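Long-range contacts in vacuolar-sorting protein BRO1 (Saccharomyces cerevisiae, PDB 1ZB1), which helps concentrate and sort cargo proteins of the multivesicular body into intralumenal vesicles and recruits the deubiquitinase DOA4 to endosomes: residues L126-V131 with C158-L162; Y75-E80 with E121-L126; L152-F156 with C186-A190; Y100-Y104 with P170-L174. The contacts are given in a common frame with arbitrary orientation. Residues are numbered along the deposited sequence.

Contact 1 (L126-V131 with C158-L162); sequences LFNIAV and CFEYL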
loop_
_atom_site.group_PDB
_atom_site.type_symbol
_atom_site.label_atom_id
_atom_site.label_comp_id
_atom_site.label_asym_id
_atom_site.label_seq_id
_atom_site.Cartn_x
_atom_site.Cartn_y
_atom_site.Cartn_z
ATOM N N LEU A 126 -8.578 -9.349 -5.633
ATOM C CA LEU A 126 -8.443 -7.984 -5.111
ATOM C C LEU A 126 -7.084 -7.771 -4.442
ATOM O O LEU A 126 -6.529 -6.666 -4.460
ATOM C CB LEU A 126 -9.590 -7.667 -4.137
ATOM C CG LEU A 126 -9.550 -6.303 -3.429
ATOM C CD1 LEU A 126 -9.357 -5.170 -4.439
ATOM C CD2 LEU A 126 -10.852 -6.116 -2.662
ATOM N N PHE A 127 -6.540 -8.826 -3.850
ATOM C CA PHE A 127 -5.222 -8.728 -3.231
ATOM C C PHE A 127 -4.214 -8.372 -4.339
ATOM O O PHE A 127 -3.349 -7.504 -4.170
ATOM C CB PHE A 127 -4.847 -10.068 -2.584
ATOM C CG PHE A 127 -3.511 -10.060 -1.888
ATOM C CD1 PHE A 127 -2.335 -10.267 -2.602
ATOM C CD2 PHE A 127 -3.432 -9.833 -0.511
ATOM C CE1 PHE A 127 -1.092 -10.249 -1.965
ATOM C CE2 PHE A 127 -2.196 -9.809 0.147
ATOM C CZ PHE A 127 -1.020 -10.018 -0.577
ATOM N N ASN A 128 -4.328 -9.048 -5.477
ATOM C CA ASN A 128 -3.420 -8.776 -6.591
ATOM C C ASN A 128 -3.659 -7.388 -7.193
ATOM O O ASN A 128 -2.718 -6.722 -7.619
ATOM C CB ASN A 128 -3.539 -9.884 -7.653
ATOM C CG ASN A 128 -2.768 -11.147 -7.259
ATOM O OD1 ASN A 128 -1.997 -11.129 -6.298
ATOM N ND2 ASN A 128 -2.962 -12.235 -7.999
ATOM N N ILE A 129 -4.915 -6.946 -7.215
ATOM C CA ILE A 129 -5.245 -5.617 -7.732
ATOM C C ILE A 129 -4.505 -4.569 -6.885
ATOM O O ILE A 129 -3.900 -3.624 -7.411
ATOM C CB ILE A 129 -6.772 -5.370 -7.661
ATOM C CG1 ILE A 129 -7.474 -6.160 -8.774
ATOM C CG2 ILE A 129 -7.081 -3.882 -7.781
ATOM C CD1 ILE A 129 -8.996 -6.113 -8.710
ATOM N N ALA A 130 -4.547 -4.747 -5.567
ATOM C CA ALA A 130 -3.864 -3.829 -4.650
ATOM C C ALA A 130 -2.360 -3.841 -4.923
ATOM O O ALA A 130 -1.712 -2.786 -4.992
ATOM C CB ALA A 130 -4.142 -4.237 -3.193
ATOM N N VAL A 131 -1.796 -5.035 -5.072
ATOM C CA VAL A 131 -0.363 -5.148 -5.347
ATOM C C VAL A 131 -0.025 -4.478 -6.682
ATOM O O VAL A 131 0.973 -3.763 -6.794
ATOM C CB VAL A 131 0.092 -6.630 -5.406
ATOM C CG1 VAL A 131 1.527 -6.721 -5.923
ATOM C CG2 VAL A 131 0.013 -7.258 -4.006
ATOM N N CYS A 158 -7.635 -0.541 -1.428
ATOM C CA CYS A 158 -7.906 -1.956 -1.681
ATOM C C CYS A 158 -7.551 -2.867 -0.496
ATOM O O CYS A 158 -8.337 -3.746 -0.130
ATOM C CB CYS A 158 -7.153 -2.426 -2.933
ATOM S SG CYS A 158 -7.702 -1.636 -4.474
ATOM N N PHE A 159 -6.372 -2.675 0.091
ATOM C CA PHE A 159 -5.960 -3.494 1.239
ATOM C C PHE A 159 -6.851 -3.261 2.457
ATOM O O PHE A 159 -7.108 -4.180 3.242
ATOM C CB PHE A 159 -4.506 -3.210 1.614
ATOM C CG PHE A 159 -3.507 -3.857 0.694
ATOM C CD1 PHE A 159 -3.555 -5.234 0.454
ATOM C CD2 PHE A 159 -2.496 -3.103 0.097
ATOM C CE1 PHE A 159 -2.611 -5.855 -0.362
ATOM C CE2 PHE A 159 -1.541 -3.718 -0.723
ATOM C CZ PHE A 159 -1.601 -5.101 -0.952
ATOM N N GLU A 160 -7.311 -2.025 2.609
ATOM C CA GLU A 160 -8.186 -1.656 3.713
ATOM C C GLU A 160 -9.518 -2.400 3.591
ATOM O O GLU A 160 -10.016 -2.960 4.569
ATOM C CB GLU A 160 -8.420 -0.140 3.698
ATOM C CG GLU A 160 -9.416 0.357 4.729
ATOM C CD GLU A 160 -9.512 1.872 4.748
ATOM O OE1 GLU A 160 -9.923 2.461 3.724
ATOM O OE2 GLU A 160 -9.169 2.470 5.790
ATOM N N TYR A 161 -10.085 -2.406 2.389
ATOM C CA TYR A 161 -11.355 -3.092 2.135
ATOM C C TYR A 161 -11.209 -4.585 2.408
ATOM O O TYR A 161 -12.108 -5.222 2.965
ATOM C CB TYR A 161 -11.793 -2.883 0.683
ATOM C CG TYR A 161 -13.109 -3.551 0.334
ATOM C CD1 TYR A 161 -14.319 -2.872 0.483
ATOM C CD2 TYR A 161 -13.143 -4.866 -0.139
ATOM C CE1 TYR A 161 -15.530 -3.482 0.165
ATOM C CE2 TYR A 161 -14.348 -5.488 -0.455
ATOM C CZ TYR A 161 -15.539 -4.787 -0.302
ATOM O OH TYR A 161 -16.736 -5.381 -0.636
ATOM N N LEU A 162 -10.076 -5.144 1.999
ATOM C CA LEU A 162 -9.801 -6.556 2.225
ATOM C C LEU A 162 -9.757 -6.890 3.728
ATOM O O LEU A 162 -10.338 -7.887 4.172
ATOM C CB LEU A 162 -8.460 -6.934 1.582
ATOM C CG LEU A 162 -8.453 -7.098 0.051
ATOM C CD1 LEU A 162 -7.015 -7.177 -0.439
ATOM C CD2 LEU A 162 -9.222 -8.360 -0.351
#
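This is the antiparallel packing of two consecutive helices, 118-139 and 146-165, in the helical core of the Bro1 domain, whose sequence family belongs to the TPR clan. The two segments cross at -154° with their axes 9.2 Å apart, and the closest pair of CA atoms, Ala130 and Cys158 at 5.4 Å, marks where small side chains let the backbones draw together. Cys158 opens the second segment at this point: its CB lies 3.5 Å from Ala130 CB and 3.8 Å from Leu126 CD1, while its SG reaches Ile129 CG2 at 4.0 Å. Phe159 follows with a sideways CA-to-CB bond, yet its ring swings across the interface. Ala130 CB sits 3.5 Å from the ring centroid and only 10° off the normal, a CH-pi contact over the face. The edge of the same ring points at the face of Phe127 in a T-shaped pair, with centroids 5.7 Å apart and planes at 76°; Leu182 and Cys186 of helix 176-198 also pack against this ring. One turn on from Cys158, Tyr161 meets Leu126 CD2 through its CD2 at 3.6 Å, and its ring also meets that of Trp349 in helix 349-371. Leu162 closes the segment by gripping the first helix with both methyls: CD2 lies 3.6 Å from Leu126 CD2, and CD1 lies 3.7 Å from Phe127 CA.

Contact 2 (Y75-E80 with E121-L126); sequences YYSFLE and EKSCTL
Both segments are regular alpha-helix, running nearly antiparallel at a signed crossing angle of -157° with axes 10.0 Å apart. Tyr76 and Lys122 set the register, their CA atoms 6.4 Å apart. The wide spacing makes room for long side chains, and two polar links flank an apolar middle. Tyr75 (chi1 t) donates from OH to Glu121 OE2 at 2.7 Å; Glu121 is t at chi1 and p at chi2. Glu80 (t, then p) brings OE1 to within 3.0 Å of Lys122 NZ, a hydrogen-bonded salt bridge reached by a lysine in the m, t, p, t conformation. Between them, Leu79 CB touches Lys122 CG at 3.8 Å, and Leu79 CD2 touches Glu121 CG at 3.7 Å. Tyr76 (chi1 t) turns the edge of its ring to the second helix, CE1 being 3.3 Å from Lys122 O; CE1 also lies 3.8 Å from Leu126 CB. Thr125 OG1 turns back to its own helix, donating to Glu121 O at 2.9 Å. Such helix packing characterises the mainly helical body of the Bro1 domain. Around it, Arg56 of helix 46-58 forms a salt bridge with Glu121 OE2, Trp99 of strand 97-100 binds Glu121 OE1, and helix 349-371 covers Tyr76 through Trp349 and Leu353.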
loop_
_atom_site.group_PDB
_atom_site.type_symbol
_atom_site.label_atom_id
_atom_site.label_comp_id
_atom_site.label_asym_id
_atom_site.label_seq_id
_atom_site.Cartn_x
_atom_site.Cartn_y
_atom_site.Cartn_z
ATOM N N TYR A 75 -12.258 -8.587 -14.365
ATOM C CA TYR A 75 -12.575 -9.926 -13.877
ATOM C C TYR A 75 -13.267 -9.834 -12.511
ATOM O O TYR A 75 -14.192 -10.595 -12.239
ATOM C CB TYR A 75 -11.307 -10.791 -13.781
ATOM C CG TYR A 75 -11.591 -12.237 -13.406
ATOM C CD1 TYR A 75 -12.480 -13.007 -14.156
ATOM C CD2 TYR A 75 -11.005 -12.819 -12.276
ATOM C CE1 TYR A 75 -12.790 -14.319 -13.789
ATOM C CE2 TYR A 75 -11.305 -14.139 -11.903
ATOM C CZ TYR A 75 -12.200 -14.875 -12.663
ATOM O OH TYR A 75 -12.544 -16.154 -12.289
ATOM N N TYR A 76 -12.828 -8.914 -11.650
ATOM C CA TYR A 76 -13.471 -8.766 -10.338
ATOM C C TYR A 76 -14.929 -8.356 -10.562
ATOM O O TYR A 76 -15.839 -8.866 -9.892
ATOM C CB TYR A 76 -12.773 -7.699 -9.479
ATOM C CG TYR A 76 -13.211 -7.711 -8.014
ATOM C CD1 TYR A 76 -12.497 -8.434 -7.058
ATOM C CD2 TYR A 76 -14.360 -7.034 -7.599
ATOM C CE1 TYR A 76 -12.911 -8.485 -5.719
ATOM C CE2 TYR A 76 -14.792 -7.078 -6.263
ATOM C CZ TYR A 76 -14.062 -7.805 -5.329
ATOM O OH TYR A 76 -14.473 -7.846 -4.008
ATOM N N SER A 77 -15.155 -7.447 -11.510
ATOM C CA SER A 77 -16.516 -7.001 -11.805
ATOM C C SER A 77 -17.389 -8.197 -12.158
ATOM O O SER A 77 -18.523 -8.299 -11.695
ATOM C CB SER A 77 -16.541 -5.991 -12.962
ATOM O OG SER A 77 -15.928 -4.769 -12.581
ATOM N N PHE A 78 -16.858 -9.101 -12.976
ATOM C CA PHE A 78 -17.598 -10.298 -13.371
ATOM C C PHE A 78 -18.004 -11.074 -12.125
ATOM O O PHE A 78 -19.143 -11.521 -11.993
ATOM C CB PHE A 78 -16.734 -11.210 -14.246
ATOM C CG PHE A 78 -17.331 -12.578 -14.448
ATOM C CD1 PHE A 78 -18.318 -12.788 -15.405
ATOM C CD2 PHE A 78 -16.961 -13.639 -13.624
ATOM C CE1 PHE A 78 -18.933 -14.037 -15.542
ATOM C CE2 PHE A 78 -17.572 -14.888 -13.754
ATOM C CZ PHE A 78 -18.560 -15.085 -14.714
ATOM N N LEU A 79 -17.040 -11.241 -11.224
ATOM C CA LEU A 79 -17.241 -11.968 -9.969
ATOM C C LEU A 79 -18.251 -11.298 -9.048
ATOM O O LEU A 79 -19.063 -11.975 -8.413
ATOM C CB LEU A 79 -15.915 -12.079 -9.215
ATOM C CG LEU A 79 -14.996 -13.301 -9.285
ATOM C CD1 LEU A 79 -15.347 -14.248 -10.421
ATOM C CD2 LEU A 79 -13.579 -12.794 -9.379
ATOM N N GLU A 80 -18.179 -9.972 -8.955
ATOM C CA GLU A 80 -19.083 -9.233 -8.083
ATOM C C GLU A 80 -20.534 -9.378 -8.548
ATOM O O GLU A 80 -21.435 -9.607 -7.734
ATOM C CB GLU A 80 -18.673 -7.753 -8.021
ATOM C CG GLU A 80 -19.416 -6.955 -6.961
ATOM C CD GLU A 80 -19.139 -7.449 -5.548
ATOM O OE1 GLU A 80 -19.284 -8.666 -5.290
ATOM O OE2 GLU A 80 -18.790 -6.617 -4.688
ATOM N N GLU A 121 -12.171 -16.522 -4.541
ATOM C CA GLU A 121 -11.706 -16.037 -5.850
ATOM C C GLU A 121 -11.652 -14.497 -5.861
ATOM O O GLU A 121 -10.698 -13.909 -6.376
ATOM C CB GLU A 121 -12.621 -16.565 -6.973
ATOM C CG GLU A 121 -12.223 -16.131 -8.402
ATOM C CD GLU A 121 -11.109 -16.972 -9.024
ATOM O OE1 GLU A 121 -10.263 -17.510 -8.286
ATOM O OE2 GLU A 121 -11.074 -17.084 -10.270
ATOM N N LYS A 122 -12.654 -13.855 -5.261
ATOM C CA LYS A 122 -12.709 -12.394 -5.178
ATOM C C LYS A 122 -11.576 -11.807 -4.339
ATOM O O LYS A 122 -10.849 -10.922 -4.792
ATOM C CB LYS A 122 -14.040 -11.934 -4.562
ATOM C CG LYS A 122 -15.218 -11.914 -5.514
ATOM C CD LYS A 122 -16.546 -11.763 -4.764
ATOM C CE LYS A 122 -16.559 -10.536 -3.856
ATOM N NZ LYS A 122 -17.887 -10.334 -3.203
ATOM N N SER A 123 -11.438 -12.289 -3.107
ATOM C CA SER A 123 -10.410 -11.778 -2.209
ATOM C C SER A 123 -9.004 -11.903 -2.793
ATOM O O SER A 123 -8.201 -10.968 -2.692
ATOM C CB SER A 123 -10.485 -12.492 -0.844
ATOM O OG SER A 123 -10.273 -13.886 -0.966
ATOM N N CYS A 124 -8.704 -13.044 -3.407
ATOM C CA CYS A 124 -7.376 -13.245 -3.984
ATOM C C CYS A 124 -7.132 -12.292 -5.162
ATOM O O CYS A 124 -6.045 -11.725 -5.305
ATOM C CB CYS A 124 -7.201 -14.699 -4.419
ATOM S SG CYS A 124 -7.003 -15.857 -3.024
ATOM N N THR A 125 -8.144 -12.120 -6.000
ATOM C CA THR A 125 -8.037 -11.216 -7.135
ATOM C C THR A 125 -7.821 -9.768 -6.647
ATOM O O THR A 125 -6.980 -9.042 -7.179
ATOM C CB THR A 125 -9.315 -11.282 -8.006
ATOM O OG1 THR A 125 -9.393 -12.561 -8.648
ATOM C CG2 THR A 125 -9.298 -10.183 -9.063
ATOM N N LEU A 126 -8.578 -9.349 -5.633
ATOM C CA LEU A 126 -8.443 -7.984 -5.111
ATOM C C LEU A 126 -7.084 -7.771 -4.442
ATOM O O LEU A 126 -6.529 -6.666 -4.460
ATOM C CB LEU A 126 -9.590 -7.667 -4.137
ATOM C CG LEU A 126 -9.550 -6.303 -3.429
ATOM C CD1 LEU A 126 -9.357 -5.170 -4.439
ATOM C CD2 LEU A 126 -10.852 -6.116 -2.662
#

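Contact 3 (L152-F156 with C186-A190); sequences LTKAF and CHAEA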
loop_
_atom_site.group_PDB
_atom_site.type_symbol
_atom_site.label_atom_id
_atom_site.label_comp_id
_atom_site.label_asym_id
_atom_site.label_seq_id
_atom_site.Cartn_x
_atom_site.Cartn_y
_atom_site.Cartn_z
ATOM N N LEU A 152 -0.549 4.632 -5.073
ATOM C CA LEU A 152 -0.314 4.079 -3.737
ATOM C C LEU A 152 -1.560 4.328 -2.884
ATOM O O LEU A 152 -1.895 3.540 -1.998
ATOM C CB LEU A 152 0.909 4.733 -3.089
ATOM C CG LEU A 152 2.273 4.256 -3.609
ATOM C CD1 LEU A 152 3.373 5.156 -3.075
ATOM C CD2 LEU A 152 2.515 2.809 -3.174
ATOM N N THR A 153 -2.249 5.431 -3.162
ATOM C CA THR A 153 -3.462 5.767 -2.432
ATOM C C THR A 153 -4.534 4.722 -2.738
ATOM O O THR A 153 -5.249 4.273 -1.835
ATOM C CB THR A 153 -3.966 7.188 -2.818
ATOM O OG1 THR A 153 -3.028 8.164 -2.340
ATOM C CG2 THR A 153 -5.337 7.470 -2.204
ATOM N N LYS A 154 -4.642 4.320 -4.003
ATOM C CA LYS A 154 -5.627 3.304 -4.366
ATOM C C LYS A 154 -5.252 1.948 -3.758
ATOM O O LYS A 154 -6.128 1.195 -3.313
ATOM C CB LYS A 154 -5.760 3.197 -5.893
ATOM C CG LYS A 154 -6.491 4.379 -6.519
ATOM C CD LYS A 154 -6.568 4.264 -8.028
ATOM C CE LYS A 154 -7.359 5.412 -8.628
ATOM N NZ LYS A 154 -7.372 5.347 -10.122
ATOM N N ALA A 155 -3.961 1.630 -3.728
ATOM C CA ALA A 155 -3.530 0.359 -3.137
ATOM C C ALA A 155 -4.005 0.337 -1.686
ATOM O O ALA A 155 -4.559 -0.658 -1.220
ATOM C CB ALA A 155 -2.006 0.222 -3.199
ATOM N N PHE A 156 -3.790 1.454 -0.990
ATOM C CA PHE A 156 -4.196 1.617 0.404
ATOM C C PHE A 156 -5.680 1.277 0.547
ATOM O O PHE A 156 -6.071 0.487 1.407
ATOM C CB PHE A 156 -3.896 3.069 0.836
ATOM C CG PHE A 156 -4.529 3.493 2.145
ATOM C CD1 PHE A 156 -4.606 2.628 3.233
ATOM C CD2 PHE A 156 -4.997 4.801 2.296
ATOM C CE1 PHE A 156 -5.140 3.057 4.453
ATOM C CE2 PHE A 156 -5.531 5.245 3.513
ATOM C CZ PHE A 156 -5.602 4.368 4.592
ATOM N N CYS A 186 1.202 1.191 2.470
ATOM C CA CYS A 186 0.846 1.998 1.306
ATOM C C CYS A 186 0.487 3.436 1.681
ATOM O O CYS A 186 0.870 4.381 0.978
ATOM C CB CYS A 186 -0.311 1.350 0.538
ATOM S SG CYS A 186 0.096 -0.263 -0.201
ATOM N N HIS A 187 -0.241 3.606 2.779
ATOM C CA HIS A 187 -0.613 4.941 3.232
ATOM C C HIS A 187 0.659 5.713 3.615
ATOM O O HIS A 187 0.854 6.865 3.205
ATOM C CB HIS A 187 -1.556 4.846 4.439
ATOM C CG HIS A 187 -2.114 6.164 4.879
ATOM N ND1 HIS A 187 -2.953 6.290 5.966
ATOM C CD2 HIS A 187 -1.950 7.414 4.382
ATOM C CE1 HIS A 187 -3.280 7.560 6.122
ATOM N NE2 HIS A 187 -2.685 8.264 5.175
ATOM N N ALA A 188 1.526 5.072 4.391
ATOM C CA ALA A 188 2.770 5.707 4.813
ATOM C C ALA A 188 3.619 6.133 3.616
ATOM O O ALA A 188 4.141 7.247 3.593
ATOM C CB ALA A 188 3.574 4.762 5.718
ATOM N N GLU A 189 3.753 5.250 2.625
ATOM C CA GLU A 189 4.556 5.556 1.442
ATOM C C GLU A 189 3.946 6.680 0.611
ATOM O O GLU A 189 4.670 7.515 0.062
ATOM C CB GLU A 189 4.754 4.309 0.573
ATOM C CG GLU A 189 5.568 3.207 1.247
ATOM C CD GLU A 189 5.872 2.042 0.325
ATOM O OE1 GLU A 189 5.072 1.790 -0.602
ATOM O OE2 GLU A 189 6.904 1.365 0.531
ATOM N N ALA A 190 2.619 6.703 0.510
ATOM C CA ALA A 190 1.954 7.758 -0.248
ATOM C C ALA A 190 2.265 9.119 0.396
ATOM O O ALA A 190 2.633 10.072 -0.295
ATOM C CB ALA A 190 0.443 7.515 -0.281
#
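Helices 146-165 and 176-198 lie close, their local axes 8.3 Å apart and crossing at -159°, the next antiparallel pairing in the Bro1 domain's helical core. Small residues explain the tight fit. CA atoms approach to 5.1 Å between Phe156 and Cys186 and to 5.6 Å between Leu152 and Ala190. Cys186 is the bump that settles against the first helix between Leu152 and Phe156, over Ala155: its CB rests 3.7 Å from Leu152 O and 3.8 Å from Phe156 N, while its SG reaches Ala155 CB at 3.7 Å. Leu152 fills the hollow one turn along the second helix, with its CB 4.0 Å from Ala190 CB and its CD2 3.8 Å from Glu189 OE1. Phe156 and His187 close one side in an offset stack, centroids 4.5 Å apart and planes at 21°; His187 CB also stands over the Phe156 ring, 3.8 Å from its centroid and 3° off the normal. No hydrogen bond crosses the interface. The polar ends are met from outside: His187 NE2 by Asp342, Glu189 OE2 by the backbone of Phe11, and Thr153 OG1 by Ile149 O. Cohesion between these two segments therefore rests on shape, apolar contact and ring stacking.

Contact 4 (Y100-Y104 with P170-L174); sequences YDAEY and PSVDL
Two loops are tied by one side-chain-to-side-chain and one backbone-to-side-chain hydrogen bond, beside an ST turn in which Ser171 OG accepts from Asp173 N at 3.2 Å. Residues 100-102 are extended (psi 140° to 150°); residues 170-174 curl through a 3-10 segment, 172-173, with Leu174 N bonded to Ser171 O at 3.1 Å. Asp101 and Ser171 are nearest, CA to CA 6.4 Å. Ser171 (chi1 t) donates from OG to Asp101 OD1 at 2.7 Å. Asp173 (chi1 m) accepts from Ala102 N at OD1, 2.7 Å and 168° at the hydrogen. The carboxylates approach to 3.9 Å, Asp101 OD1 to Asp173 OD1, and Lys16 offsets this charge through a salt bridge to Asp173 OD1. Tyr239 OH hydrogen-bonds both Asp173 OD2 and Tyr104 OH. One water donates to Asp101 OD2 (2.6 Å) and accepts from Val172 N (3.2 Å). The arrangement pins the loop after strand 97-100 to the linker before helix 176-198. A second water bridges Ala102 O at 2.9 Å and Asp173 OD2 at 2.7 Å.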
loop_
_atom_site.group_PDB
_atom_site.type_symbol
_atom_site.label_atom_id
_atom_site.label_comp_id
_atom_site.label_asym_id
_atom_site.label_seq_id
_atom_site.Cartn_x
_atom_site.Cartn_y
_atom_site.Cartn_z
ATOM N N TYR A 100 -2.091 -19.792 -4.641
ATOM C CA TYR A 100 -0.874 -19.992 -3.860
ATOM C C TYR A 100 -0.600 -18.775 -2.975
ATOM O O TYR A 100 -0.950 -17.647 -3.325
ATOM C CB TYR A 100 0.343 -20.174 -4.782
ATOM C CG TYR A 100 0.392 -21.465 -5.570
ATOM C CD1 TYR A 100 -0.372 -21.640 -6.727
ATOM C CD2 TYR A 100 1.235 -22.507 -5.170
ATOM C CE1 TYR A 100 -0.292 -22.824 -7.472
ATOM C CE2 TYR A 100 1.318 -23.691 -5.903
ATOM C CZ TYR A 100 0.560 -23.842 -7.048
ATOM O OH TYR A 100 0.668 -25.002 -7.773
ATOM N N ASP A 101 0.035 -18.997 -1.832
ATOM C CA ASP A 101 0.382 -17.887 -0.954
ATOM C C ASP A 101 1.512 -17.095 -1.629
ATOM O O ASP A 101 2.362 -17.681 -2.308
ATOM C CB ASP A 101 0.890 -18.396 0.399
ATOM C CG ASP A 101 -0.224 -18.869 1.315
ATOM O OD1 ASP A 101 -1.410 -18.672 0.982
ATOM O OD2 ASP A 101 0.103 -19.425 2.380
ATOM N N ALA A 102 1.525 -15.776 -1.438
ATOM C CA ALA A 102 2.577 -14.937 -2.017
ATOM C C ALA A 102 3.936 -15.431 -1.524
ATOM O O ALA A 102 4.087 -15.796 -0.356
ATOM C CB ALA A 102 2.370 -13.469 -1.618
ATOM N N GLU A 103 4.926 -15.442 -2.411
ATOM C CA GLU A 103 6.257 -15.923 -2.053
ATOM C C GLU A 103 7.259 -14.818 -1.730
ATOM O O GLU A 103 7.816 -14.197 -2.631
ATOM C CB GLU A 103 6.808 -16.802 -3.179
ATOM C CG GLU A 103 6.055 -18.107 -3.344
ATOM C CD GLU A 103 6.568 -18.961 -4.491
ATOM O OE1 GLU A 103 6.194 -20.150 -4.545
ATOM O OE2 GLU A 103 7.333 -18.448 -5.337
ATOM N N TYR A 104 7.485 -14.570 -0.443
ATOM C CA TYR A 104 8.441 -13.543 -0.041
ATOM C C TYR A 104 9.799 -14.178 0.230
ATOM O O TYR A 104 10.704 -14.131 -0.605
ATOM C CB TYR A 104 7.975 -12.816 1.225
ATOM C CG TYR A 104 6.656 -12.089 1.101
ATOM C CD1 TYR A 104 5.482 -12.668 1.564
ATOM C CD2 TYR A 104 6.585 -10.814 0.532
ATOM C CE1 TYR A 104 4.268 -12.004 1.474
ATOM C CE2 TYR A 104 5.368 -10.136 0.434
ATOM C CZ TYR A 104 4.215 -10.742 0.910
ATOM O OH TYR A 104 3.003 -10.097 0.836
ATOM N N PRO A 170 -8.404 -18.939 4.040
ATOM C CA PRO A 170 -7.476 -20.032 4.344
ATOM C C PRO A 170 -6.025 -19.577 4.120
ATOM O O PRO A 170 -5.088 -20.217 4.594
ATOM C CB PRO A 170 -7.894 -21.118 3.360
ATOM C CG PRO A 170 -8.354 -20.317 2.158
ATOM C CD PRO A 170 -9.172 -19.219 2.813
ATOM N N SER A 171 -5.846 -18.469 3.400
ATOM C CA SER A 171 -4.507 -17.951 3.110
ATOM C C SER A 171 -4.003 -16.904 4.098
ATOM O O SER A 171 -4.734 -15.982 4.476
ATOM C CB SER A 171 -4.459 -17.339 1.701
ATOM O OG SER A 171 -3.196 -16.726 1.483
ATOM N N VAL A 172 -2.738 -17.035 4.483
ATOM C CA VAL A 172 -2.109 -16.105 5.412
ATOM C C VAL A 172 -2.101 -14.680 4.856
ATOM O O VAL A 172 -2.158 -13.706 5.613
ATOM C CB VAL A 172 -0.651 -16.541 5.736
ATOM C CG1 VAL A 172 0.175 -16.640 4.462
ATOM C CG2 VAL A 172 -0.011 -15.552 6.701
ATOM N N ASP A 173 -2.037 -14.563 3.531
ATOM C CA ASP A 173 -2.023 -13.259 2.870
ATOM C C ASP A 173 -3.292 -12.463 3.136
ATOM O O ASP A 173 -3.265 -11.232 3.159
ATOM C CB ASP A 173 -1.908 -13.424 1.348
ATOM C CG ASP A 173 -0.601 -14.041 0.921
ATOM O OD1 ASP A 173 -0.626 -14.932 0.037
ATOM O OD2 ASP A 173 0.448 -13.631 1.459
ATOM N N LEU A 174 -4.409 -13.163 3.314
ATOM C CA LEU A 174 -5.678 -12.481 3.519
ATOM C C LEU A 174 -6.138 -12.383 4.963
ATOM O O LEU A 174 -7.299 -12.064 5.231
ATOM C CB LEU A 174 -6.769 -13.128 2.652
ATOM C CG LEU A 174 -6.714 -12.790 1.150
ATOM C CD1 LEU A 174 -6.934 -11.283 0.935
ATOM C CD2 LEU A 174 -5.369 -13.206 0.587
HETATM O O HOH W 1 -1.409 -19.961 4.448
HETATM O O HOH W 2 2.580 -15.230 2.076
#

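Helix 118-139 carries one side of both contact 1 and contact 2, whose centres lie 10 Å apart and which share Leu126. Helix 146-165 then links contact 1 to contact 3, centres 11 Å apart, where Phe159 CD2 meets Cys186 SG at 3.9 Å. Contact 4 encloses contact 1 along the chain and borders it in space: Phe127 CE2 lies 3.5 Å from Asp173 O, and Leu162 CD2 lies 3.9 Å from Leu174 CD1. Contacts 2 and 3, with centres 21 Å apart, do not touch, and contact 1 sits against both. Together contacts 1 to 3 trace a run of antiparallel helix pairs, with contact 4 as a loop clasp beside it, in the Bro1 domain, which may bind SNF7.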